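Local structure of inorganic pyrophosphatase (Shewanella sp. AS-11, 6LL8) at residues E259-L264 and D289-R294; I215-V220 and L250-D255; D147-K152 and T254-E259; S153-T158 and S293-V298. The protein probably catalyses the hydrolysis of diphosphate to two phosphates with the help of bound divalent metal ions such as manganese. One frame throughout, in Å; residues are numbered along the deposited sequence. Where two conformers were deposited one is given.

Contact 1: E259-L264 and D289-R294; sequences EGSEML and DGVLSR. With 2PN (imidodiphosphoric acid), chain I.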
# COMPACT_ATOMS: atom_id res chain seq x y z
N GLU A 259 -1.86 11.36 -14.80
CA GLU A 259 -1.90 9.89 -14.76
C GLU A 259 -0.61 9.31 -15.32
O GLU A 259 -0.63 8.43 -16.20
CB GLU A 259 -3.13 9.34 -15.46
CG GLU A 259 -4.43 9.85 -14.86
CD GLU A 259 -5.72 9.25 -15.37
OE1 GLU A 259 -5.64 8.24 -16.06
OE2 GLU A 259 -6.77 9.86 -15.15
N GLY A 260 0.51 9.70 -14.77
CA GLY A 260 1.81 9.13 -15.12
C GLY A 260 2.80 9.37 -14.01
O GLY A 260 2.49 10.10 -13.04
N SER A 261 3.98 8.77 -14.14
CA SER A 261 5.00 8.85 -13.08
C SER A 261 6.35 9.17 -13.67
O SER A 261 6.72 8.58 -14.69
CB SER A 261 5.11 7.54 -12.32
OG SER A 261 3.90 7.19 -11.65
N GLU A 262 7.11 9.99 -12.96
CA GLU A 262 8.56 10.07 -13.21
C GLU A 262 9.23 9.11 -12.24
O GLU A 262 9.01 9.26 -11.03
CB GLU A 262 9.05 11.50 -13.02
CG GLU A 262 10.52 11.61 -13.36
CD GLU A 262 11.10 12.99 -13.35
OE1 GLU A 262 10.88 13.68 -12.38
OE2 GLU A 262 11.81 13.31 -14.30
N MET A 263 10.05 8.22 -12.73
CA MET A 263 10.78 7.31 -11.87
C MET A 263 12.21 7.76 -11.74
O MET A 263 12.89 7.96 -12.74
CB MET A 263 10.74 5.89 -12.42
CG MET A 263 11.39 4.86 -11.51
SD MET A 263 11.51 3.21 -12.23
CE MET A 263 9.88 2.60 -11.85
N LEU A 264 12.66 7.93 -10.52
CA LEU A 264 14.07 8.19 -10.16
C LEU A 264 14.70 6.83 -9.88
O LEU A 264 14.10 6.04 -9.12
CB LEU A 264 14.17 9.11 -8.95
CG LEU A 264 13.37 10.40 -9.00
CD1 LEU A 264 13.59 11.23 -7.74
CD2 LEU A 264 13.66 11.21 -10.23
N ASP A 289 4.63 7.35 -18.89
CA ASP A 289 3.26 7.77 -19.23
C ASP A 289 2.29 6.68 -18.78
O ASP A 289 2.56 5.49 -19.02
CB ASP A 289 3.17 8.02 -20.72
CG ASP A 289 1.79 8.40 -21.17
OD1 ASP A 289 1.44 9.53 -20.94
OD2 ASP A 289 1.06 7.48 -21.67
N GLY A 290 1.16 7.07 -18.19
CA GLY A 290 0.09 6.14 -17.84
C GLY A 290 0.35 5.37 -16.56
O GLY A 290 -0.57 4.68 -16.11
N VAL A 291 1.53 5.47 -15.95
CA VAL A 291 1.84 4.63 -14.78
C VAL A 291 1.34 5.30 -13.52
O VAL A 291 1.82 6.38 -13.11
CB VAL A 291 3.33 4.30 -14.73
CG1 VAL A 291 3.68 3.63 -13.41
CG2 VAL A 291 3.69 3.42 -15.90
N LEU A 292 0.37 4.63 -12.91
CA LEU A 292 -0.16 4.97 -11.57
C LEU A 292 0.16 3.88 -10.55
O LEU A 292 0.31 4.21 -9.37
CB LEU A 292 -1.68 5.21 -11.61
CG LEU A 292 -2.14 6.47 -12.32
CD1 LEU A 292 -3.67 6.46 -12.48
CD2 LEU A 292 -1.70 7.73 -11.59
N SER A 293 0.08 2.62 -10.95
CA SER A 293 0.04 1.47 -10.03
C SER A 293 1.39 0.78 -9.90
O SER A 293 1.91 0.23 -10.90
CB SER A 293 -0.95 0.48 -10.53
OG SER A 293 -0.87 -0.73 -9.79
N ARG A 294 1.92 0.72 -8.69
CA ARG A 294 3.15 -0.05 -8.45
C ARG A 294 2.88 -1.54 -8.64
O ARG A 294 3.62 -2.22 -9.37
CB ARG A 294 3.70 0.32 -7.08
CG ARG A 294 4.94 -0.46 -6.65
CD ARG A 294 5.61 0.08 -5.41
NE ARG A 294 4.67 0.26 -4.34
CZ ARG A 294 4.74 1.16 -3.37
NH1 ARG A 294 5.86 1.82 -3.12
NH2 ARG A 294 3.67 1.39 -2.63
P1 2PN I . -0.97 -0.98 -2.12
O1 2PN I . -0.32 -1.36 -0.80
O2 2PN I . -1.16 0.51 -2.26
O3 2PN I . -2.26 -1.75 -2.34
N1 2PN I . 0.06 -1.46 -3.31
P2 2PN I . 1.04 -0.68 -4.39
O4 2PN I . 2.40 -1.35 -4.21
O5 2PN I . 1.09 0.78 -4.02
O6 2PN I . 0.47 -0.92 -5.77

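Contact 2: I215-V220 and L250-D255; sequences IGQLEV and LLLLTD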
# COMPACT_ATOMS: atom_id res chain seq x y z
N ILE A 215 11.26 0.28 -3.59
CA ILE A 215 10.45 1.15 -4.47
C ILE A 215 9.59 2.05 -3.58
O ILE A 215 8.73 1.53 -2.84
CB ILE A 215 9.55 0.34 -5.41
CG1 ILE A 215 10.35 -0.75 -6.14
CG2 ILE A 215 8.83 1.28 -6.35
CD1 ILE A 215 9.54 -1.60 -7.09
N GLY A 216 9.79 3.35 -3.68
CA GLY A 216 8.91 4.32 -3.06
C GLY A 216 7.96 4.92 -4.07
O GLY A 216 8.18 4.83 -5.29
N GLN A 217 6.92 5.54 -3.56
CA GLN A 217 5.95 6.25 -4.41
C GLN A 217 5.45 7.47 -3.67
O GLN A 217 5.19 7.40 -2.46
CB GLN A 217 4.81 5.33 -4.81
CG GLN A 217 3.82 6.02 -5.76
CD GLN A 217 2.84 5.09 -6.42
OE1 GLN A 217 2.43 4.10 -5.83
NE2 GLN A 217 2.48 5.37 -7.66
N LEU A 218 5.31 8.56 -4.40
CA LEU A 218 4.69 9.79 -3.90
C LEU A 218 3.63 10.21 -4.91
O LEU A 218 3.95 10.80 -5.95
CB LEU A 218 5.73 10.88 -3.70
CG LEU A 218 6.73 10.57 -2.61
CD1 LEU A 218 7.98 11.42 -2.76
CD2 LEU A 218 6.11 10.75 -1.23
N GLU A 219 2.38 9.95 -4.60
CA GLU A 219 1.23 10.36 -5.42
C GLU A 219 0.80 11.76 -5.02
O GLU A 219 0.59 12.04 -3.83
CB GLU A 219 0.04 9.43 -5.18
CG GLU A 219 0.23 7.98 -5.58
CD GLU A 219 -0.75 7.10 -4.81
OE1 GLU A 219 -0.71 7.17 -3.54
OE2 GLU A 219 -1.55 6.43 -5.43
N VAL A 220 0.72 12.62 -6.01
CA VAL A 220 0.38 14.04 -5.79
C VAL A 220 -0.51 14.52 -6.92
O VAL A 220 -0.61 13.88 -7.97
CB VAL A 220 1.65 14.91 -5.69
CG1 VAL A 220 2.54 14.49 -4.54
CG2 VAL A 220 2.41 14.93 -6.99
N LEU A 250 14.16 2.70 -6.41
CA LEU A 250 13.33 3.43 -7.38
C LEU A 250 12.38 4.31 -6.60
O LEU A 250 11.84 3.87 -5.58
CB LEU A 250 12.53 2.44 -8.24
CG LEU A 250 13.30 1.24 -8.79
CD1 LEU A 250 12.33 0.37 -9.57
CD2 LEU A 250 14.53 1.65 -9.59
N LEU A 251 12.16 5.51 -7.08
CA LEU A 251 11.15 6.41 -6.46
C LEU A 251 10.23 6.90 -7.56
O LEU A 251 10.68 7.59 -8.47
CB LEU A 251 11.80 7.55 -5.70
CG LEU A 251 10.84 8.55 -5.05
CD1 LEU A 251 9.97 7.88 -4.01
CD2 LEU A 251 11.60 9.71 -4.43
N LEU A 252 8.96 6.58 -7.44
CA LEU A 252 7.91 7.03 -8.35
C LEU A 252 7.34 8.34 -7.88
O LEU A 252 6.81 8.43 -6.76
CB LEU A 252 6.78 6.00 -8.39
CG LEU A 252 7.14 4.63 -8.97
CD1 LEU A 252 6.21 3.58 -8.40
CD2 LEU A 252 7.05 4.66 -10.49
N LEU A 253 7.45 9.36 -8.71
CA LEU A 253 6.79 10.67 -8.47
C LEU A 253 5.56 10.63 -9.38
O LEU A 253 5.68 10.72 -10.61
CB LEU A 253 7.73 11.82 -8.81
CG LEU A 253 9.10 11.78 -8.14
CD1 LEU A 253 9.91 13.00 -8.57
CD2 LEU A 253 8.98 11.73 -6.62
N THR A 254 4.40 10.40 -8.80
CA THR A 254 3.18 10.04 -9.54
C THR A 254 2.22 11.21 -9.53
O THR A 254 1.78 11.64 -8.48
CB THR A 254 2.55 8.79 -8.95
OG1 THR A 254 3.50 7.72 -9.03
CG2 THR A 254 1.27 8.44 -9.65
N ASP A 255 1.88 11.70 -10.72
CA ASP A 255 0.92 12.80 -10.90
C ASP A 255 -0.43 12.17 -11.21
O ASP A 255 -0.59 11.54 -12.27
CB ASP A 255 1.43 13.70 -12.01
CG ASP A 255 0.59 14.94 -12.23
OD1 ASP A 255 -0.63 14.79 -12.26
OD2 ASP A 255 1.21 16.06 -12.30

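Contact 3: D147-K152 and T254-E259; sequences DTVIFK and TDIMKE. With MG (magnesium ion), chain D; MG (magnesium ion), chain F; 2PN (imidodiphosphoric acid), chain I.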
# COMPACT_ATOMS: atom_id res chain seq x y z
N ASP A 147 -6.52 3.60 -2.74
CA ASP A 147 -5.83 2.56 -3.52
C ASP A 147 -6.18 2.62 -5.00
O ASP A 147 -5.32 2.35 -5.83
CB ASP A 147 -6.17 1.18 -2.99
CG ASP A 147 -5.15 0.64 -2.02
OD1 ASP A 147 -4.56 1.45 -1.32
OD2 ASP A 147 -5.02 -0.60 -1.87
N THR A 148 -7.41 2.99 -5.34
CA THR A 148 -7.82 3.05 -6.73
C THR A 148 -7.55 4.43 -7.34
O THR A 148 -7.87 4.61 -8.53
CB THR A 148 -9.27 2.70 -6.93
OG1 THR A 148 -10.13 3.68 -6.37
CG2 THR A 148 -9.62 1.31 -6.44
N VAL A 149 -7.00 5.35 -6.59
CA VAL A 149 -6.73 6.71 -7.11
C VAL A 149 -8.04 7.29 -7.66
O VAL A 149 -8.13 7.76 -8.81
CB VAL A 149 -5.55 6.79 -8.08
CG1 VAL A 149 -5.16 8.24 -8.33
CG2 VAL A 149 -4.36 6.00 -7.56
N ILE A 150 -9.07 7.28 -6.83
CA ILE A 150 -10.39 7.84 -7.23
C ILE A 150 -10.84 7.17 -8.53
O ILE A 150 -11.38 7.83 -9.44
CB ILE A 150 -10.40 9.37 -7.32
CG1 ILE A 150 -9.42 10.07 -6.37
CG2 ILE A 150 -11.82 9.86 -7.10
CD1 ILE A 150 -9.33 11.59 -6.55
N PHE A 151 -10.64 5.87 -8.60
CA PHE A 151 -11.06 4.99 -9.73
C PHE A 151 -10.17 5.18 -10.96
O PHE A 151 -10.45 4.53 -11.99
CB PHE A 151 -12.53 5.14 -10.10
CG PHE A 151 -13.51 5.08 -8.96
CD1 PHE A 151 -13.31 4.30 -7.84
CD2 PHE A 151 -14.73 5.71 -9.10
CE1 PHE A 151 -14.28 4.22 -6.86
CE2 PHE A 151 -15.70 5.62 -8.13
CZ PHE A 151 -15.47 4.88 -7.00
N LYS A 152 -9.13 5.99 -10.91
CA LYS A 152 -8.28 6.22 -12.09
C LYS A 152 -7.26 5.11 -12.29
O LYS A 152 -6.78 4.90 -13.40
CB LYS A 152 -7.50 7.53 -11.92
CG LYS A 152 -8.34 8.80 -11.84
CD LYS A 152 -7.52 10.03 -11.44
CE LYS A 152 -8.32 11.32 -11.37
NZ LYS A 152 -7.48 12.43 -11.83
N THR A 254 4.40 10.40 -8.80
CA THR A 254 3.18 10.04 -9.54
C THR A 254 2.22 11.21 -9.53
O THR A 254 1.78 11.64 -8.48
CB THR A 254 2.55 8.79 -8.95
OG1 THR A 254 3.50 7.72 -9.03
CG2 THR A 254 1.27 8.44 -9.65
N ASP A 255 1.88 11.70 -10.72
CA ASP A 255 0.92 12.80 -10.90
C ASP A 255 -0.43 12.17 -11.21
O ASP A 255 -0.59 11.54 -12.27
CB ASP A 255 1.43 13.70 -12.01
CG ASP A 255 0.59 14.94 -12.23
OD1 ASP A 255 -0.63 14.79 -12.26
OD2 ASP A 255 1.21 16.06 -12.30
N ILE A 256 -1.37 12.30 -10.29
CA ILE A 256 -2.67 11.63 -10.44
C ILE A 256 -3.57 12.34 -11.44
O ILE A 256 -4.57 11.74 -11.84
CB ILE A 256 -3.37 11.40 -9.11
CG1 ILE A 256 -3.91 12.68 -8.49
CG2 ILE A 256 -2.47 10.61 -8.18
CD1 ILE A 256 -5.20 12.51 -7.76
N MET A 257 -3.23 13.54 -11.84
CA MET A 257 -4.05 14.24 -12.86
C MET A 257 -3.47 13.97 -14.26
O MET A 257 -4.30 13.68 -15.14
CB MET A 257 -4.16 15.73 -12.52
CG MET A 257 -4.61 16.00 -11.05
SD MET A 257 -6.27 15.36 -10.56
CE MET A 257 -7.28 16.38 -11.63
N LYS A 258 -2.17 14.01 -14.48
CA LYS A 258 -1.52 13.57 -15.75
C LYS A 258 -1.68 12.06 -15.92
O LYS A 258 -1.52 11.54 -17.03
CB LYS A 258 -0.00 13.86 -15.76
CG LYS A 258 0.41 15.33 -15.79
CD LYS A 258 1.92 15.52 -15.61
CE LYS A 258 2.30 16.99 -15.53
NZ LYS A 258 1.46 17.73 -14.56
N GLU A 259 -1.86 11.36 -14.80
CA GLU A 259 -1.90 9.89 -14.76
C GLU A 259 -0.61 9.31 -15.32
O GLU A 259 -0.63 8.43 -16.20
CB GLU A 259 -3.13 9.34 -15.46
CG GLU A 259 -4.43 9.85 -14.86
CD GLU A 259 -5.72 9.25 -15.37
OE1 GLU A 259 -5.64 8.24 -16.06
OE2 GLU A 259 -6.77 9.86 -15.15
MG MG D . -3.72 -2.02 -0.93
MG MG F . -2.46 1.49 -0.67
P1 2PN I . -0.97 -0.98 -2.12
O1 2PN I . -0.32 -1.36 -0.80
O2 2PN I . -1.16 0.51 -2.26
O3 2PN I . -2.26 -1.75 -2.34
N1 2PN I . 0.06 -1.46 -3.31
P2 2PN I . 1.04 -0.68 -4.39
O4 2PN I . 2.40 -1.35 -4.21
O5 2PN I . 1.09 0.78 -4.02
O6 2PN I . 0.47 -0.92 -5.77
O HOH W 1 -7.51 6.35 -15.62
O HOH W 2 -6.85 12.43 -14.21
O HOH W 3 -1.46 3.31 -1.83
O HOH W 4 -3.78 2.83 0.85

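Contact 4: S153-T158 and S293-V298; sequences SPTCTT and SRKKQV. With 2PN (imidodiphosphoric acid), chain I.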
# COMPACT_ATOMS: atom_id res chain seq x y z
N SER A 153 -6.85 4.45 -11.23
CA SER A 153 -5.79 3.43 -11.33
C SER A 153 -6.28 2.27 -12.17
O SER A 153 -7.42 1.84 -12.01
CB SER A 153 -5.39 2.95 -9.97
OG SER A 153 -4.34 2.00 -10.09
N PRO A 154 -5.41 1.64 -12.97
CA PRO A 154 -5.81 0.46 -13.72
C PRO A 154 -6.06 -0.77 -12.86
O PRO A 154 -6.59 -1.74 -13.37
CB PRO A 154 -4.66 0.23 -14.69
CG PRO A 154 -3.49 0.82 -14.02
CD PRO A 154 -4.03 2.04 -13.29
N THR A 155 -5.77 -0.70 -11.56
CA THR A 155 -6.17 -1.77 -10.65
C THR A 155 -7.65 -1.71 -10.33
O THR A 155 -8.19 -2.67 -9.80
CB THR A 155 -5.37 -1.74 -9.35
OG1 THR A 155 -5.66 -0.50 -8.71
CG2 THR A 155 -3.90 -1.92 -9.60
N CYS A 156 -8.30 -0.60 -10.60
CA CYS A 156 -9.72 -0.45 -10.22
C CYS A 156 -10.58 -1.40 -11.05
O CYS A 156 -10.37 -1.55 -12.25
CB CYS A 156 -10.18 0.98 -10.44
SG CYS A 156 -11.78 1.36 -9.71
N THR A 157 -11.53 -2.04 -10.38
CA THR A 157 -12.50 -2.93 -11.01
C THR A 157 -13.90 -2.44 -10.68
O THR A 157 -14.12 -1.65 -9.79
CB THR A 157 -12.33 -4.38 -10.53
OG1 THR A 157 -12.74 -4.48 -9.17
CG2 THR A 157 -10.90 -4.87 -10.69
N THR A 158 -14.88 -2.99 -11.39
CA THR A 158 -16.30 -2.73 -11.08
C THR A 158 -16.60 -3.06 -9.62
O THR A 158 -17.36 -2.34 -8.97
CB THR A 158 -17.19 -3.56 -12.01
OG1 THR A 158 -16.83 -3.23 -13.35
CG2 THR A 158 -18.65 -3.29 -11.73
N SER A 293 0.08 2.62 -10.95
CA SER A 293 0.04 1.47 -10.03
C SER A 293 1.39 0.78 -9.90
O SER A 293 1.91 0.23 -10.90
CB SER A 293 -0.95 0.48 -10.53
OG SER A 293 -0.87 -0.73 -9.79
N ARG A 294 1.92 0.72 -8.69
CA ARG A 294 3.15 -0.05 -8.45
C ARG A 294 2.88 -1.54 -8.64
O ARG A 294 3.62 -2.22 -9.37
CB ARG A 294 3.70 0.32 -7.08
CG ARG A 294 4.94 -0.46 -6.65
CD ARG A 294 5.61 0.08 -5.41
NE ARG A 294 4.67 0.26 -4.34
CZ ARG A 294 4.74 1.16 -3.37
NH1 ARG A 294 5.86 1.82 -3.12
NH2 ARG A 294 3.67 1.39 -2.63
N LYS A 295 1.82 -2.08 -8.03
CA LYS A 295 1.60 -3.54 -8.09
C LYS A 295 1.33 -4.00 -9.53
O LYS A 295 1.68 -5.13 -9.84
CB LYS A 295 0.46 -4.01 -7.18
CG LYS A 295 -0.94 -3.62 -7.64
CD LYS A 295 -2.07 -4.25 -6.81
CE LYS A 295 -2.06 -3.90 -5.34
NZ LYS A 295 -2.20 -2.44 -5.11
N LYS A 296 0.71 -3.18 -10.38
CA LYS A 296 0.27 -3.66 -11.70
C LYS A 296 1.19 -3.22 -12.81
O LYS A 296 1.38 -3.96 -13.78
CB LYS A 296 -1.17 -3.24 -11.96
CG LYS A 296 -1.82 -3.81 -13.19
CD LYS A 296 -3.28 -3.47 -13.27
CE LYS A 296 -3.95 -3.87 -14.57
NZ LYS A 296 -3.92 -5.32 -14.77
N GLN A 297 1.76 -2.03 -12.71
CA GLN A 297 2.50 -1.41 -13.82
C GLN A 297 3.99 -1.32 -13.58
O GLN A 297 4.72 -1.01 -14.51
CB GLN A 297 1.94 -0.04 -14.15
CG GLN A 297 0.47 -0.08 -14.61
CD GLN A 297 -0.08 1.30 -14.76
OE1 GLN A 297 -0.30 2.02 -13.78
NE2 GLN A 297 -0.25 1.73 -15.99
N VAL A 298 4.46 -1.51 -12.36
CA VAL A 298 5.89 -1.35 -12.03
C VAL A 298 6.50 -2.69 -11.66
O VAL A 298 7.51 -3.10 -12.24
CB VAL A 298 6.07 -0.29 -10.93
CG1 VAL A 298 7.51 -0.20 -10.46
CG2 VAL A 298 5.60 1.07 -11.41
P1 2PN I . -0.97 -0.98 -2.12
O1 2PN I . -0.32 -1.36 -0.80
O2 2PN I . -1.16 0.51 -2.26
O3 2PN I . -2.26 -1.75 -2.34
N1 2PN I . 0.06 -1.46 -3.31
P2 2PN I . 1.04 -0.68 -4.39
O4 2PN I . 2.40 -1.35 -4.21
O5 2PN I . 1.09 0.78 -4.02
O6 2PN I . 0.47 -0.92 -5.77
O HOH W 5 -4.61 -1.00 -6.23

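Contact 1: E259-L264 and D289-R294
Ser-261 OG donates a hydrogen bond of 2.7 Å to Val-291 O. With its hydroxyl anti to its own carbonyl carbon (chi1 -62°), the serine comes at that oxygen from above the carbonyl plane. The same short hydroxyl is also hydrogen-bonded to Thr-254 OG1, a pair of partners that suits serine and fixes its rotation. Gly-260 CA adds a weaker C-H...O contact to Val-291 O at 3.4 Å. Across from Asp-255 the chain forms a G1 beta bulge at Glu-259 and Gly-260, at the start of strand 260-267 in the mixed sheet of the DHHA2 domain. A side chain on Gly-260 would be tight here, its CB about 3.4 Å from Gly-290 N. Apolar contact falls to Leu-292, whose CD2 lies 3.8 Å from Glu-259 CA while its CD1 reaches the glutamate CB. Charge enters at Arg-294, which bends at chi3 and lays its guanidinium edge against imidodiphosphate. Its NE donates almost straight (174°) to ligand O4 at 2.8 Å. Its NH2 reaches ligand O5 at 3.0 Å and also forms a salt bridge with Asp-202. An alanine here would probably leave O4, O5 and the Asp-202 carboxylate without this positive mate.

Contact 2: I215-V220 and L250-D255
Thr-254 OG1 is gripped by two groups: Gln-217 NE2 donates to it at 2.9 Å, and Ser-261 OG holds it from the next strand. Strands 211-220 and 248-255 run parallel, as the two strands of a beta-alpha-beta unit linked through helix 230-243. Gly-216, Leu-218 and Val-220 donate through N to Leu-250 O, Leu-252 O and Thr-254 O, while Leu-252 N and Thr-254 N donate back to Gly-216 O and Leu-218 O. The glutamine bond is nearly straight (178°), with the hydroxyl oxygen in the amide plane. Extended from a CG anti to the backbone N, Gln-217 passes over Leu-252 to reach the threonine, and its NE2 also donates to Leu-292 O, a use for both amide hydrogens that suits glutamine. On the same face Ile-215 and Leu-250 lie side by side, against Leu-302 of helix 294-307, and Ile-215 CG2 meets Leu-252 CD1 at 4.0 Å. On the other face Leu-218 CD1 packs on Leu-253 CD2 at 4.0 Å, apolar groups suited to the side that receives helix 230-243. Glycine suits position 216, where a CB would clash with Leu-251 CD1, which already lies 3.6 Å from Gly-216 C.

Contact 3: D147-K152 and T254-E259
Val-149 and Ile-256 cross obliquely, the valine presenting CG1 to the isoleucine CG2 at 3.6 Å. Val-149 sits where helix 134-147 ends in a Schellman motif, and the same residue opens a type I' beta turn that ends at Lys-152. Val-149 CG1 stands anti to its backbone N (chi1 -168°), and both residues lie against Phe-184 of helix 176-187, an apolar corner that suits branched aliphatic side chains. Lys-152 is turned quite differently. Its chain crosses that of Glu-259 at about a right angle, the lysine CD passing 3.8 Å from OE2, so the aliphatic part rather than the ammonium meets the carboxylate. The two charges remain 4.3 Å apart from Lys-152 NZ to Glu-259 OE2, beyond a salt bridge but probably still attractive. The ammonium instead donates to Ile-256 O at 3.0 Å, from above the carbonyl plane, a reach that calls for a long chain. A water donates to both Lys-152 O and Glu-259 OE1. The turn carrying Ile-256 O is shaped by Asp-255, whose OD1 accepts from Met-257 N and Lys-258 N in an Asx turn and Asx motif. At the other end of 147-152 Asp-147 bridges two magnesium ions. Its OD2 binds the one shared with Asp-15, Asp-73 and His-95, while its OD1 lies 2.2 Å from the magnesium also bound by Asp-13.

Contact 4: S153-T158 and S293-V298
Thr-155 holds OG1 between its backbone N and carbonyl carbon (chi1 63°), which leaves CG2 to meet Ser-293, whose OG is anti to its own N (chi1 171°). The methyl stands 3.3 Å from Ser-293 OG and rests on Lys-296 CB. Ser-293 is the N-cap of helix 294-307 in the DHHA2 domain, a place serine suits because its OG accepts from Lys-296 N. Beside it the ring of Pro-154 crosses Gln-297 at about a right angle, with CG 3.4 Å from Gln-297 OE1. That oxygen accepts from Ser-293 N and Leu-292 N, which holds the glutamine against the proline. Lys-295, bent at chi3 and chi4, sets NZ 2.9 Å from imidodiphosphate O3, and its backbone N donates to O6 of the phosphoryl group that Arg-294 also binds. A glutamate in place of Arg-294 would probably repel that group, leaving the ligand one positive charge fewer and Asp-202 without its salt-bridge mate. A water joins Thr-155 OG1 to Lys-295 NZ, a polar link between loop and helix. Without a direct hydrogen bond, 153-158 meets the helix by van der Waals contact and water, and the helix N terminus would probably add positive potential at the ligand.

How the contacts relate
From the N terminus, the end of helix 134-147 and the loop after it supply 147-152 to contact 3 and 153-158 to contact 4. Contact 3 closes a loop of 101 residues onto the end of strand 248-255, contact 4 one of 134 onto the start of helix 294-307, and the two cross. Contact 2 lies within the span of contact 4, closes 29 residues through helix 230-243, and ends on the same stretch as contact 3. Contact 1 follows in series, closing 24 residues between strand 260-267 and the loop before helix 294-307, where it shares Ser-293 and Arg-294 with contact 4. Together they tie the mixed sheet and its final helix to the metal ligand ending helix 134-147.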